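PDB 6VC6: 6-phospho-alpha-glucosidase from Merdibacter massiliensis, which hydrolyses 6-phospho-alpha-glucosides, probably with the help of the NAD and manganese ion bound beside the sugar phosphate, as in other family 4 glycoside hydrolases. Local coordinates for residues A[221-224]-A[225-228]; A[431-434]-A[435-438]. All blocks are in the same frame, centred on the assembly; numbering follows the deposited sequence.

Along the chain from the N terminus, the parallel strands of the nucleotide-binding sheet come first, followed by the antiparallel strands 191-196 and 201-209. Interaction 1 then falls within the last turns of helix 217-227, which packs against helices 172-184 and 248-254. More than two hundred residues later, interaction 2 turns the chain as it leaves helix 419-432 and sets it against helices 89-102 and 113-136. Each contact is local, interaction 1 along the end of a helix and interaction 2 round one turn; neither closes a long loop, and they follow in series without nesting or crossing. The nearest atoms of interactions 1 and 2 are about 35 Å apart, on opposite sides of the chain's centre.

Interaction 1. Residues A[221-224]-A[225-228]; sequences KKII and KEKG
E226 holds its CG between the backbone N and the carbonyl carbon (chi1 57°), folding the side chain back over the preceding turn, while K227 has CG anti to the backbone N and then bends at its last two torsions toward I223. E226 CG thus lies 3.3 Å from K222 O and almost as near to I223 O. Beyond it the carboxylate crosses I223 at a slant, OE2 lying 3.9 Å from I223 CG1, a contact with hydrocarbon. K222 NZ stays 5.5 Å from E226 OE2, too far to pair, and instead makes a salt bridge with E219 one turn earlier. K227 runs alongside I223, both pointing the same way, and the ammonium NZ comes to rest 3.5 Å from the branch methyl CG2 of I223.

Beneath these side chains is the C-terminal end of helix 217-227, on the protein surface. K225 N bonds to K221 O in the regular i to i+4 pattern, and K227 N donates to I223 O at 2.7 Å, close to the direction of the C=O bond. Between them E226 N is held only weakly, shared between K222 O and I223 O. At G228 the backbone leaves helical geometry with a positive phi (107°), at which a CB would collide with the carbonyl oxygen of K227. G228 N still reaches I224 O in a weak bond of 2.9 Å, and I224 CA-H points almost straight at G228 O (3.6 Å between CA and O). The inner side of the helix end meets other helices: I223, I224 and K227 touch L183 of helix 172-184, and the buried I224 also meets M252 of helix 248-254.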
loop_
_atom_site.group_PDB
_atom_site.type_symbol
_atom_site.label_atom_id
_atom_site.label_comp_id
_atom_site.label_asym_id
_atom_site.label_seq_id
_atom_site.Cartn_x
_atom_site.Cartn_y
_atom_site.Cartn_z
ATOM N N LYS A 221 -15.113 14.256 15.234
ATOM C CA LYS A 221 -14.235 14.466 16.381
ATOM C C LYS A 221 -14.992 14.364 17.698
ATOM O O LYS A 221 -14.407 13.984 18.718
ATOM C CB LYS A 221 -13.546 15.828 16.284
ATOM C CG LYS A 221 -13.050 16.193 14.899
ATOM C CD LYS A 221 -12.577 17.636 14.863
ATOM C CE LYS A 221 -12.218 18.067 13.453
ATOM N NZ LYS A 221 -11.877 19.513 13.376
ATOM N N LYS A 222 -16.284 14.699 17.698
ATOM C CA LYS A 222 -17.057 14.659 18.935
ATOM C C LYS A 222 -17.250 13.227 19.418
ATOM O O LYS A 222 -17.052 12.930 20.602
ATOM C CB LYS A 222 -18.408 15.347 18.732
ATOM C CG LYS A 222 -19.211 15.510 20.012
ATOM C CD LYS A 222 -20.617 14.955 19.861
ATOM C CE LYS A 222 -21.479 15.859 18.996
ATOM N NZ LYS A 222 -22.931 15.600 19.201
ATOM N N ILE A 223 -17.635 12.324 18.514
ATOM C CA ILE A 223 -17.844 10.934 18.906
ATOM C C ILE A 223 -16.517 10.259 19.237
ATOM O O ILE A 223 -16.453 9.401 20.127
ATOM C CB ILE A 223 -18.615 10.182 17.803
ATOM C CG1 ILE A 223 -20.052 10.699 17.715
ATOM C CG2 ILE A 223 -18.636 8.687 18.072
ATOM C CD1 ILE A 223 -20.428 11.229 16.357
ATOM N N ILE A 224 -15.437 10.643 18.551
ATOM C CA ILE A 224 -14.125 10.068 18.843
ATOM C C ILE A 224 -13.693 10.414 20.263
ATOM O O ILE A 224 -13.139 9.573 20.982
ATOM C CB ILE A 224 -13.089 10.543 17.805
ATOM C CG1 ILE A 224 -13.287 9.807 16.482
ATOM C CG2 ILE A 224 -11.672 10.326 18.314
ATOM C CD1 ILE A 224 -12.280 10.175 15.416
ATOM N N LYS A 225 -13.951 11.652 20.693
ATOM C CA LYS A 225 -13.539 12.071 22.028
ATOM C C LYS A 225 -14.278 11.305 23.119
ATOM O O LYS A 225 -13.714 11.052 24.189
ATOM C CB LYS A 225 -13.760 13.576 22.195
ATOM C CG LYS A 225 -13.205 14.151 23.489
ATOM C CD LYS A 225 -13.828 15.501 23.808
ATOM C CE LYS A 225 -12.948 16.310 24.746
ATOM N NZ LYS A 225 -13.328 17.750 24.763
ATOM N N GLU A 226 -15.528 10.916 22.868
ATOM C CA GLU A 226 -16.347 10.273 23.889
ATOM C C GLU A 226 -16.387 8.754 23.777
ATOM O O GLU A 226 -16.538 8.078 24.799
ATOM C CB GLU A 226 -17.780 10.816 23.842
ATOM C CG GLU A 226 -18.475 10.661 22.498
ATOM C CD GLU A 226 -19.769 11.450 22.417
ATOM O OE1 GLU A 226 -19.968 12.353 23.257
ATOM O OE2 GLU A 226 -20.586 11.169 21.516
ATOM N N LYS A 227 -16.252 8.198 22.571
ATOM C CA LYS A 227 -16.330 6.757 22.388
ATOM C C LYS A 227 -15.037 6.128 21.887
ATOM O O LYS A 227 -14.765 4.970 22.225
ATOM C CB LYS A 227 -17.474 6.407 21.417
ATOM C CG LYS A 227 -17.576 4.937 21.033
ATOM C CD LYS A 227 -18.836 4.658 20.227
ATOM C CE LYS A 227 -18.532 4.554 18.743
ATOM N NZ LYS A 227 -19.545 5.269 17.917
ATOM N N GLY A 228 -14.212 6.856 21.148
ATOM C CA GLY A 228 -12.997 6.300 20.591
ATOM C C GLY A 228 -13.110 6.084 19.097
ATOM O O GLY A 228 -14.045 6.536 18.430
#

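Interaction 2. Residues A[431-434]-A[435-438]; sequences EVNK and GMWP
A type I beta turn, N433 to M436, carries the chain off the C-terminal end of helix 419-432, and within it the side chain of N433 lies across the indole of W437. The carbonyl oxygen of N433 holds the turn by accepting two backbone N-H groups from the same face of its plane: M436 N at 3.3 Å, well above that plane, and W437 N at 3.2 Å, closer to the C=O direction. N433 is the first residue to leave helical geometry.

With CG anti to its carbonyl carbon (chi1 -74°), N433 lays its side chain over the five-membered ring of W437. Its CB sits 3.4 Å from the centroid of that ring, nearly on the normal, in a CH-pi contact, and the amide continues outward, stacked only 18° from the ring plane, with N433 CG 3.4 Å from W437 NE1. The two polar groups do not bond to each other: W437 NE1 donates to A117 O, while N433 OD1 accepts from R121 and N433 ND2 reaches back to M429 O. The two bonds of the amide and the one of the indole help to set how the flat groups are turned. An alanine in place of W437 would probably leave A117 O without this donor and open a gap beside N433, whose amide would lose the surface it stacks on.

M436, modelled as selenomethionine, bends at chi3 and brings its methyl CE to 3.2 Å from V432 O and beside N433 CA. K434 curls back to form a salt bridge with E431. The turn packs against helices 89-102 and 113-136 and folds back on its own helix 419-432: M436 and N433 meet M92 of helix 89-102, while W437 touches L120 and R121 of helix 113-136 as well as L426, M429 and I430 of helix 419-432.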
loop_
_atom_site.group_PDB
_atom_site.type_symbol
_atom_site.label_atom_id
_atom_site.label_comp_id
_atom_site.label_asym_id
_atom_site.label_seq_id
_atom_site.Cartn_x
_atom_site.Cartn_y
_atom_site.Cartn_z
ATOM N N GLU A 431 24.257 -5.425 5.263
ATOM C CA GLU A 431 24.749 -6.790 5.424
ATOM C C GLU A 431 23.644 -7.812 5.176
ATOM O O GLU A 431 23.834 -8.772 4.419
ATOM C CB GLU A 431 25.346 -6.966 6.821
ATOM C CG GLU A 431 26.480 -7.978 6.900
ATOM C CD GLU A 431 27.743 -7.506 6.203
ATOM O OE1 GLU A 431 28.600 -8.360 5.889
ATOM O OE2 GLU A 431 27.880 -6.288 5.960
ATOM N N VAL A 432 22.481 -7.626 5.804
ATOM C CA VAL A 432 21.405 -8.604 5.668
ATOM C C VAL A 432 20.720 -8.516 4.310
ATOM O O VAL A 432 20.126 -9.501 3.859
ATOM C CB VAL A 432 20.374 -8.437 6.800
ATOM C CG1 VAL A 432 20.901 -9.044 8.092
ATOM C CG2 VAL A 432 20.025 -6.970 6.992
ATOM N N ASN A 433 20.780 -7.360 3.646
ATOM C CA ASN A 433 20.194 -7.174 2.324
ATOM C C ASN A 433 21.221 -7.349 1.210
ATOM O O ASN A 433 21.150 -6.653 0.191
ATOM C CB ASN A 433 19.544 -5.793 2.221
ATOM C CG ASN A 433 18.238 -5.703 2.981
ATOM O OD1 ASN A 433 17.179 -6.045 2.458
ATOM N ND2 ASN A 433 18.305 -5.228 4.219
ATOM N N LYS A 434 22.164 -8.278 1.380
ATOM C CA LYS A 434 23.347 -8.322 0.522
ATOM C C LYS A 434 22.980 -8.506 -0.946
ATOM O O LYS A 434 23.470 -7.777 -1.816
ATOM C CB LYS A 434 24.287 -9.435 0.979
ATOM C CG LYS A 434 25.716 -9.255 0.500
ATOM C CD LYS A 434 26.570 -8.609 1.573
ATOM C CE LYS A 434 27.242 -9.670 2.420
ATOM N NZ LYS A 434 27.528 -9.184 3.788
ATOM N N GLY A 435 22.127 -9.481 -1.246
ATOM C CA GLY A 435 21.809 -9.775 -2.630
ATOM C C GLY A 435 20.479 -9.226 -3.102
ATOM O O GLY A 435 19.944 -9.679 -4.119
HETATM N N MSE A 436 19.936 -8.247 -2.385
HETATM C CA MSE A 436 18.609 -7.728 -2.700
HETATM C C MSE A 436 18.591 -6.210 -2.871
HETATM O O MSE A 436 17.615 -5.644 -3.364
HETATM C CB MSE A 436 17.616 -8.137 -1.611
HETATM C CG MSE A 436 17.375 -9.636 -1.529
HETATM SE SE MSE A 436 16.744 -10.201 0.227
HETATM C CE MSE A 436 18.435 -10.151 1.188
ATOM N N TRP A 437 19.666 -5.561 -2.460
ATOM C CA TRP A 437 19.817 -4.119 -2.562
ATOM C C TRP A 437 20.664 -3.755 -3.770
ATOM O O TRP A 437 21.401 -4.590 -4.300
ATOM C CB TRP A 437 20.480 -3.564 -1.296
ATOM C CG TRP A 437 19.533 -3.170 -0.210
ATOM C CD1 TRP A 437 18.239 -3.577 -0.057
ATOM C CD2 TRP A 437 19.809 -2.287 0.883
ATOM N NE1 TRP A 437 17.694 -3.002 1.065
ATOM C CE2 TRP A 437 18.637 -2.205 1.660
ATOM C CE3 TRP A 437 20.934 -1.558 1.280
ATOM C CZ2 TRP A 437 18.558 -1.424 2.809
ATOM C CZ3 TRP A 437 20.854 -0.783 2.421
ATOM C CH2 TRP A 437 19.674 -0.720 3.171
ATOM N N PRO A 438 20.585 -2.513 -4.239
ATOM C CA PRO A 438 21.616 -2.017 -5.152
ATOM C C PRO A 438 22.919 -1.813 -4.398
ATOM O O PRO A 438 22.944 -1.678 -3.173
ATOM C CB PRO A 438 21.043 -0.687 -5.653
ATOM C CG PRO A 438 20.150 -0.238 -4.546
ATOM C CD PRO A 438 19.548 -1.498 -3.979
#